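Local coordinates for protein FAD-dependent pyridine nucleotide-disulphide oxidoreductase (Desulfovibrio vulgaris, PDB 3IWA) that probably uses bound FAD to pass electrons from NADH or NADPH to an acceptor, at residues Asn300-Lys305 with Arg398-Gln403; Val176-Ala179 with Gly183-Thr186; Ala95-Glu100 with Asp286-Ala291. One frame throughout, in Å; residues are numbered along the deposited sequence.

Contact 1: residues Asn300-Lys305 with Arg398-Gln403; sequences NLVTGK and RVLGIQ
V302 meets both R398 and L400, through its carbonyl and through its side chain. R398 NH2 donates to V302 O at 2.8 Å. The bond is fairly straight, with an N-H...O angle of 160°. V302 O sits at the edge of the guanidinium, close to its plane. The donor is tilted a little from the carbonyl plane. The R398 chain bends at chi3 (62°), which turns the guanidinium toward the loop. L400 CD2 lies over the centre of one guanidinium face, 3.8 Å above the plane. The same group is therefore bonded at its edge and packed on a face.

The CB of V302 is directed toward the strand. Its CG1 is anti to the backbone N (chi1 169°) and abuts both partners, which lie on the same side of it. V302 CG1 is 3.5 Å from R398 NH2 and 3.9 Å from L400 CD2. V302 CG1 and CG2 both approach L400 O, with CG1 at 3.6 Å.

The contact joins the loop between strands 296-299 and 306-307 to strand 399-406, in the dimerisation-domain family region. That strand is central in a five-stranded antiparallel sheet. L400 and G401 both face V391, which makes a classic beta bulge at the contact.

The loop is folded round N300. N300 OD1 accepts from V302 N, in the carbonyl plane, and from T303 N, well above it; both bonds are 2.9 Å. The first is an Asx turn and the two together hold V302 in place. T303 OG1 accepts from K305 N in an ST turn. On the strand side, the L400 side chain also touches Y364 and D393.

Contact 2: residues Val176-Ala179 with Gly183-Thr186; sequences VSLA and GIDT
L178, A179 and I184 form the tight part of this contact. L178 CD2 touches I184 CD1 at 3.9 Å, and the two side chains run at a slant to each other. I184 CB also packs on L178 O at 3.6 Å. That carbonyl accepts from I184 N at 3.2 Å with an N-H...O angle of 163°, the donor lying above the carbonyl plane. A179 CB packs against I184 O at 3.9 Å and T186 OG1 at 4.0 Å. A162 of strand 161-165 touches both L178 and I184.

The CB of T186 is directed toward the helix. T186 OG1 is 3.9 Å from L178 CB and donates to I184 O at 2.7 Å. This bond ties the hydroxyl to the loop residue I184, just ahead of the strand.

The outer side is looser. G183 is exposed and leaves the helix with positive phi (60°). G183 N makes a weak bond to A179 O at 3.1 Å, and its CA also leans on that oxygen.

The arrangement is the turn from helix 169-182 into strand 185-189, the second half of a beta-alpha-beta unit in a Rossmann-type parallel sheet.

Contact 3: residues Ala95-Glu100 with Asp286-Ala291; sequences AAHTVE and DPDIFA
H97 reaches D288 with the tip of its imidazole ring. The side chain leaves the backbone with CG anti to the carbonyl carbon (chi1 -68°), and from CB the ring is carried across to the other segment. ND1, on the near side of the ring, turns back to its own loop. H97 ND1 donates to A95 O at 3.3 Å. A95 O lies in the ring plane, but the donor stands well above the carbonyl plane of A95. CE1 and CD2 of H97 flank the tip and are each 3.9 Å from D288 OD2, so the oxygen lies evenly between them. H97 NE2 at the tip donates to D288 OD2 at 3.0 Å, with an almost linear N-H...O angle of 177°. The oxygen is in the ring plane. It is met on the anti side and out of the carboxylate plane, and the ring and carboxylate planes are 54° apart.

The bond ties a hairpin to a sheet edge. H97 is at the turn between strands 87-93 and 98-103. With T98 it faces D93 in a G1 beta bulge. D288 precedes strand 289-291, an outermost strand of the parallel sheet in what is probably the FAD-binding domain.

The turn that carries D288 is fixed by its own bonds. D286 to I289 form a type I turn, closed by I289 N to D286 O at 2.8 Å. D286 OD1 accepts from D288 N at 3.0 Å through its anti lone pair, an Asx turn. D286 OD2 makes a salt bridge with R94. The other carboxylate oxygen of D288, OD1, is held by a salt bridge with K116. Both ring nitrogens of H97 face oxygen acceptors, which is consistent with a positively charged ring. The ring also meets Y114.

Overall arrangement
Contacts 1 and 2 are buried, while contact 3 is at the surface. Contact 1 links a loop of the oxidoreductase family region to the dimerisation-domain sheet. It combines one charged donor with apolar packing. Contact 2 stays within one beta-alpha-beta unit and relies on backbone bonds and aliphatic side chains. Contact 3 is almost wholly polar, a single histidine-carboxylate bond between the hairpin turn and the edge of the parallel sheet, segments 186 residues apart. No two contacts share an element. Contact 2 is nested in the loop closed by contact 3, yet their centres are about 44 Å apart, on opposite sides of the chain's centre. Contact 1 follows both along the chain, its centre about 34 Å from each of theirs.

Contact 1: residues Asn300-Lys305 with Arg398-Gln403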
loop_
_atom_site.group_PDB
_atom_site.type_symbol
_atom_site.label_atom_id
_atom_site.label_comp_id
_atom_site.label_asym_id
_atom_site.label_seq_id
_atom_site.Cartn_x
_atom_site.Cartn_y
_atom_site.Cartn_z
ATOM N N ASN A 300 2.322 -9.326 18.551
ATOM C CA ASN A 300 2.726 -8.143 17.844
ATOM C C ASN A 300 3.632 -8.652 16.746
ATOM O O ASN A 300 4.653 -9.232 17.055
ATOM C CB ASN A 300 3.480 -7.192 18.777
ATOM C CG ASN A 300 3.910 -5.909 18.090
ATOM O OD1 ASN A 300 4.638 -5.929 17.106
ATOM N ND2 ASN A 300 3.458 -4.806 18.601
ATOM N N LEU A 301 3.280 -8.471 15.475
ATOM C CA LEU A 301 4.138 -9.039 14.409
ATOM C C LEU A 301 5.480 -8.309 14.136
ATOM O O LEU A 301 6.269 -8.766 13.317
ATOM C CB LEU A 301 3.351 -9.251 13.116
ATOM C CG LEU A 301 2.123 -10.159 13.294
ATOM C CD1 LEU A 301 1.252 -10.053 12.067
ATOM C CD2 LEU A 301 2.496 -11.605 13.545
ATOM N N VAL A 302 5.730 -7.179 14.784
ATOM C CA VAL A 302 7.008 -6.487 14.611
ATOM C C VAL A 302 7.916 -6.944 15.731
ATOM O O VAL A 302 9.043 -7.369 15.472
ATOM C CB VAL A 302 6.910 -4.968 14.671
ATOM C CG1 VAL A 302 8.348 -4.347 14.766
ATOM C CG2 VAL A 302 6.152 -4.406 13.470
ATOM N N THR A 303 7.422 -6.885 16.967
ATOM C CA THR A 303 8.249 -7.228 18.120
ATOM C C THR A 303 8.395 -8.709 18.370
ATOM O O THR A 303 9.307 -9.113 19.064
ATOM C CB THR A 303 7.701 -6.651 19.423
ATOM O OG1 THR A 303 6.438 -7.253 19.717
ATOM C CG2 THR A 303 7.554 -5.163 19.333
ATOM N N GLY A 304 7.475 -9.516 17.844
ATOM C CA GLY A 304 7.467 -10.959 18.095
ATOM C C GLY A 304 6.979 -11.292 19.497
ATOM O O GLY A 304 7.094 -12.423 19.961
ATOM N N LYS A 305 6.441 -10.297 20.176
ATOM C CA LYS A 305 5.947 -10.469 21.515
ATOM C C LYS A 305 4.443 -10.264 21.505
ATOM O O LYS A 305 3.875 -9.718 20.556
ATOM C CB LYS A 305 6.608 -9.472 22.480
ATOM C CG LYS A 305 8.104 -9.751 22.689
ATOM C CD LYS A 305 8.617 -9.234 24.056
ATOM C CE LYS A 305 8.488 -7.707 24.168
ATOM N NZ LYS A 305 8.980 -7.173 25.470
ATOM N N ARG A 398 16.329 -3.772 10.165
ATOM C CA ARG A 398 14.884 -4.071 10.035
ATOM C C ARG A 398 14.113 -2.782 10.147
ATOM O O ARG A 398 14.494 -1.887 10.905
ATOM C CB ARG A 398 14.389 -4.984 11.115
ATOM C CG ARG A 398 14.511 -6.420 10.823
ATOM C CD ARG A 398 13.847 -7.233 11.951
ATOM N NE ARG A 398 12.416 -6.961 12.059
ATOM C CZ ARG A 398 11.712 -6.982 13.194
ATOM N NH1 ARG A 398 12.295 -7.242 14.357
ATOM N NH2 ARG A 398 10.411 -6.719 13.162
ATOM N N VAL A 399 13.057 -2.674 9.357
ATOM C CA VAL A 399 12.131 -1.561 9.474
ATOM C C VAL A 399 11.148 -1.962 10.565
ATOM O O VAL A 399 10.626 -3.029 10.524
ATOM C CB VAL A 399 11.443 -1.261 8.131
ATOM C CG1 VAL A 399 10.449 -0.176 8.293
ATOM C CG2 VAL A 399 12.491 -0.847 7.059
ATOM N N LEU A 400 10.955 -1.111 11.570
ATOM C CA LEU A 400 10.100 -1.440 12.707
ATOM C C LEU A 400 8.757 -0.713 12.649
ATOM O O LEU A 400 7.839 -1.022 13.413
ATOM C CB LEU A 400 10.812 -1.108 14.035
ATOM C CG LEU A 400 12.184 -1.750 14.295
ATOM C CD1 LEU A 400 12.943 -1.217 15.539
ATOM C CD2 LEU A 400 12.070 -3.262 14.338
ATOM N N GLY A 401 8.676 0.285 11.787
ATOM C CA GLY A 401 7.533 1.147 11.733
ATOM C C GLY A 401 7.681 2.286 10.756
ATOM O O GLY A 401 8.781 2.579 10.259
ATOM N N ILE A 402 6.547 2.927 10.503
ATOM C CA ILE A 402 6.439 3.992 9.577
ATOM C C ILE A 402 5.254 4.835 10.022
ATOM O O ILE A 402 4.241 4.271 10.409
ATOM C CB ILE A 402 6.285 3.477 8.134
ATOM C CG1 ILE A 402 6.310 4.645 7.177
ATOM C CG2 ILE A 402 5.003 2.647 7.930
ATOM C CD1 ILE A 402 6.430 4.248 5.737
ATOM N N GLN A 403 5.429 6.167 10.046
ATOM C CA GLN A 403 4.343 7.094 10.266
ATOM C C GLN A 403 4.421 8.304 9.348
ATOM O O GLN A 403 5.422 8.574 8.787
ATOM C CB GLN A 403 4.371 7.607 11.679
ATOM C CG GLN A 403 4.228 6.564 12.737
ATOM C CD GLN A 403 5.499 5.953 13.084
ATOM O OE1 GLN A 403 6.498 6.639 13.179
ATOM N NE2 GLN A 403 5.497 4.638 13.304
#

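Contact 2: residues Val176-Ala179 with Gly183-Thr186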
loop_
_atom_site.group_PDB
_atom_site.type_symbol
_atom_site.label_atom_id
_atom_site.label_comp_id
_atom_site.label_asym_id
_atom_site.label_seq_id
_atom_site.Cartn_x
_atom_site.Cartn_y
_atom_site.Cartn_z
ATOM N N VAL A 176 -11.995 16.704 17.382
ATOM C CA VAL A 176 -12.314 17.197 16.052
ATOM C C VAL A 176 -13.827 17.176 15.815
ATOM O O VAL A 176 -14.386 18.165 15.411
ATOM C CB VAL A 176 -11.585 16.353 14.978
ATOM C CG1 VAL A 176 -12.105 16.669 13.574
ATOM C CG2 VAL A 176 -10.072 16.573 15.065
ATOM N N SER A 177 -14.487 16.067 16.114
ATOM C CA SER A 177 -15.929 15.966 15.932
ATOM C C SER A 177 -16.713 16.994 16.720
ATOM O O SER A 177 -17.629 17.613 16.185
ATOM C CB SER A 177 -16.430 14.602 16.365
ATOM O OG SER A 177 -16.071 13.622 15.417
ATOM N N LEU A 178 -16.384 17.131 17.999
ATOM C CA LEU A 178 -17.102 18.054 18.863
ATOM C C LEU A 178 -16.910 19.481 18.366
ATOM O O LEU A 178 -17.882 20.213 18.247
ATOM C CB LEU A 178 -16.688 17.922 20.339
ATOM C CG LEU A 178 -16.920 16.557 21.014
ATOM C CD1 LEU A 178 -16.465 16.541 22.466
ATOM C CD2 LEU A 178 -18.378 16.152 20.925
ATOM N N ALA A 179 -15.680 19.878 18.057
ATOM C CA ALA A 179 -15.447 21.247 17.585
ATOM C C ALA A 179 -16.041 21.479 16.196
ATOM O O ALA A 179 -16.544 22.559 15.907
ATOM C CB ALA A 179 -13.965 21.594 17.605
ATOM N N GLY A 183 -19.432 22.902 17.019
ATOM C CA GLY A 183 -18.856 24.154 17.553
ATOM C C GLY A 183 -18.647 24.216 19.078
ATOM O O GLY A 183 -18.654 25.291 19.694
ATOM N N ILE A 184 -18.438 23.057 19.683
ATOM C CA ILE A 184 -18.200 22.953 21.109
ATOM C C ILE A 184 -16.783 23.410 21.403
ATOM O O ILE A 184 -15.841 23.007 20.724
ATOM C CB ILE A 184 -18.414 21.495 21.581
ATOM C CG1 ILE A 184 -19.886 21.095 21.406
ATOM C CG2 ILE A 184 -18.018 21.347 23.012
ATOM C CD1 ILE A 184 -20.171 19.591 21.560
ATOM N N ASP A 185 -16.640 24.263 22.409
ATOM C CA ASP A 185 -15.332 24.627 22.976
ATOM C C ASP A 185 -14.619 23.409 23.580
ATOM O O ASP A 185 -15.069 22.826 24.572
ATOM C CB ASP A 185 -15.515 25.716 24.037
ATOM C CG ASP A 185 -14.182 26.333 24.500
ATOM O OD1 ASP A 185 -13.151 25.622 24.593
ATOM O OD2 ASP A 185 -14.180 27.539 24.785
ATOM N N THR A 186 -13.506 23.037 22.957
ATOM C CA THR A 186 -12.887 21.747 23.192
ATOM C C THR A 186 -11.436 21.881 23.582
ATOM O O THR A 186 -10.681 22.595 22.933
ATOM C CB THR A 186 -13.025 20.859 21.943
ATOM O OG1 THR A 186 -14.395 20.856 21.542
ATOM C CG2 THR A 186 -12.628 19.428 22.238
#

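Contact 3: residues Ala95-Glu100 with Asp286-Ala291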
loop_
_atom_site.group_PDB
_atom_site.type_symbol
_atom_site.label_atom_id
_atom_site.label_comp_id
_atom_site.label_asym_id
_atom_site.label_seq_id
_atom_site.Cartn_x
_atom_site.Cartn_y
_atom_site.Cartn_z
ATOM N N ALA A 95 -16.921 -27.009 31.822
ATOM C CA ALA A 95 -17.106 -28.477 31.816
ATOM C C ALA A 95 -18.527 -28.852 31.361
ATOM O O ALA A 95 -18.713 -29.744 30.514
ATOM C CB ALA A 95 -16.803 -29.071 33.195
ATOM N N ALA A 96 -19.511 -28.132 31.902
ATOM C CA ALA A 96 -20.925 -28.324 31.570
ATOM C C ALA A 96 -21.427 -27.645 30.283
ATOM O O ALA A 96 -22.575 -27.878 29.871
ATOM C CB ALA A 96 -21.780 -27.847 32.751
ATOM N N HIS A 97 -20.606 -26.778 29.688
ATOM C CA HIS A 97 -20.981 -25.994 28.500
ATOM C C HIS A 97 -22.300 -25.235 28.711
ATOM O O HIS A 97 -23.261 -25.354 27.948
ATOM C CB HIS A 97 -21.033 -26.892 27.261
ATOM C CG HIS A 97 -19.689 -27.402 26.826
ATOM N ND1 HIS A 97 -18.923 -28.250 27.596
ATOM C CD2 HIS A 97 -18.973 -27.176 25.698
ATOM C CE1 HIS A 97 -17.796 -28.525 26.963
ATOM N NE2 HIS A 97 -17.799 -27.883 25.809
ATOM N N THR A 98 -22.326 -24.440 29.764
ATOM C CA THR A 98 -23.498 -23.652 30.111
ATOM C C THR A 98 -23.084 -22.220 30.464
ATOM O O THR A 98 -22.001 -21.991 30.985
ATOM C CB THR A 98 -24.271 -24.259 31.333
ATOM O OG1 THR A 98 -23.481 -24.123 32.513
ATOM C CG2 THR A 98 -24.599 -25.747 31.120
ATOM N N VAL A 99 -23.964 -21.274 30.159
ATOM C CA VAL A 99 -23.811 -19.880 30.565
ATOM C C VAL A 99 -25.079 -19.491 31.303
ATOM O O VAL A 99 -26.161 -19.589 30.727
ATOM C CB VAL A 99 -23.710 -18.898 29.369
ATOM C CG1 VAL A 99 -23.396 -17.540 29.884
ATOM C CG2 VAL A 99 -22.683 -19.335 28.351
ATOM N N GLU A 100 -24.954 -19.038 32.549
ATOM C CA GLU A 100 -26.104 -18.506 33.296
ATOM C C GLU A 100 -26.265 -17.024 32.949
ATOM O O GLU A 100 -25.318 -16.246 33.022
ATOM C CB GLU A 100 -25.944 -18.675 34.813
ATOM C CG GLU A 100 -25.811 -20.125 35.324
ATOM C CD GLU A 100 -25.612 -20.193 36.857
ATOM O OE1 GLU A 100 -26.428 -20.848 37.533
ATOM O OE2 GLU A 100 -24.664 -19.575 37.401
ATOM N N ASP A 286 -9.695 -22.751 26.360
ATOM C CA ASP A 286 -10.777 -23.734 26.182
ATOM C C ASP A 286 -11.121 -23.818 24.704
ATOM O O ASP A 286 -11.607 -22.832 24.152
ATOM C CB ASP A 286 -12.017 -23.317 26.961
ATOM C CG ASP A 286 -13.104 -24.399 26.981
ATOM O OD1 ASP A 286 -13.457 -24.968 25.936
ATOM O OD2 ASP A 286 -13.656 -24.659 28.058
ATOM N N PRO A 287 -10.913 -25.004 24.074
ATOM C CA PRO A 287 -11.017 -25.104 22.616
ATOM C C PRO A 287 -12.419 -24.893 22.054
ATOM O O PRO A 287 -12.562 -24.701 20.860
ATOM C CB PRO A 287 -10.484 -26.522 22.298
ATOM C CG PRO A 287 -10.507 -27.271 23.573
ATOM C CD PRO A 287 -10.379 -26.244 24.676
ATOM N N ASP A 288 -13.431 -24.875 22.908
ATOM C CA ASP A 288 -14.807 -24.574 22.473
ATOM C C ASP A 288 -15.181 -23.101 22.679
ATOM O O ASP A 288 -16.289 -22.673 22.369
ATOM C CB ASP A 288 -15.802 -25.509 23.206
ATOM C CG ASP A 288 -15.583 -27.012 22.849
ATOM O OD1 ASP A 288 -15.320 -27.317 21.661
ATOM O OD2 ASP A 288 -15.666 -27.873 23.753
ATOM N N ILE A 289 -14.235 -22.323 23.182
ATOM C CA ILE A 289 -14.485 -20.919 23.448
ATOM C C ILE A 289 -13.513 -20.038 22.680
ATOM O O ILE A 289 -12.309 -20.151 22.863
ATOM C CB ILE A 289 -14.364 -20.608 24.934
ATOM C CG1 ILE A 289 -15.348 -21.507 25.736
ATOM C CG2 ILE A 289 -14.640 -19.133 25.156
ATOM C CD1 ILE A 289 -15.319 -21.281 27.237
ATOM N N PHE A 290 -14.073 -19.162 21.844
ATOM C CA PHE A 290 -13.314 -18.206 21.046
ATOM C C PHE A 290 -13.466 -16.838 21.696
ATOM O O PHE A 290 -14.414 -16.625 22.410
ATOM C CB PHE A 290 -13.835 -18.131 19.587
ATOM C CG PHE A 290 -13.761 -19.451 18.822
ATOM C CD1 PHE A 290 -14.812 -20.366 18.886
ATOM C CD2 PHE A 290 -12.661 -19.754 18.040
ATOM C CE1 PHE A 290 -14.747 -21.572 18.203
ATOM C CE2 PHE A 290 -12.566 -20.954 17.348
ATOM C CZ PHE A 290 -13.602 -21.874 17.416
ATOM N N ALA A 291 -12.538 -15.925 21.383
ATOM C CA ALA A 291 -12.501 -14.564 21.874
ATOM C C ALA A 291 -11.814 -13.701 20.819
ATOM O O ALA A 291 -10.924 -14.159 20.123
ATOM C CB ALA A 291 -11.729 -14.492 23.203
#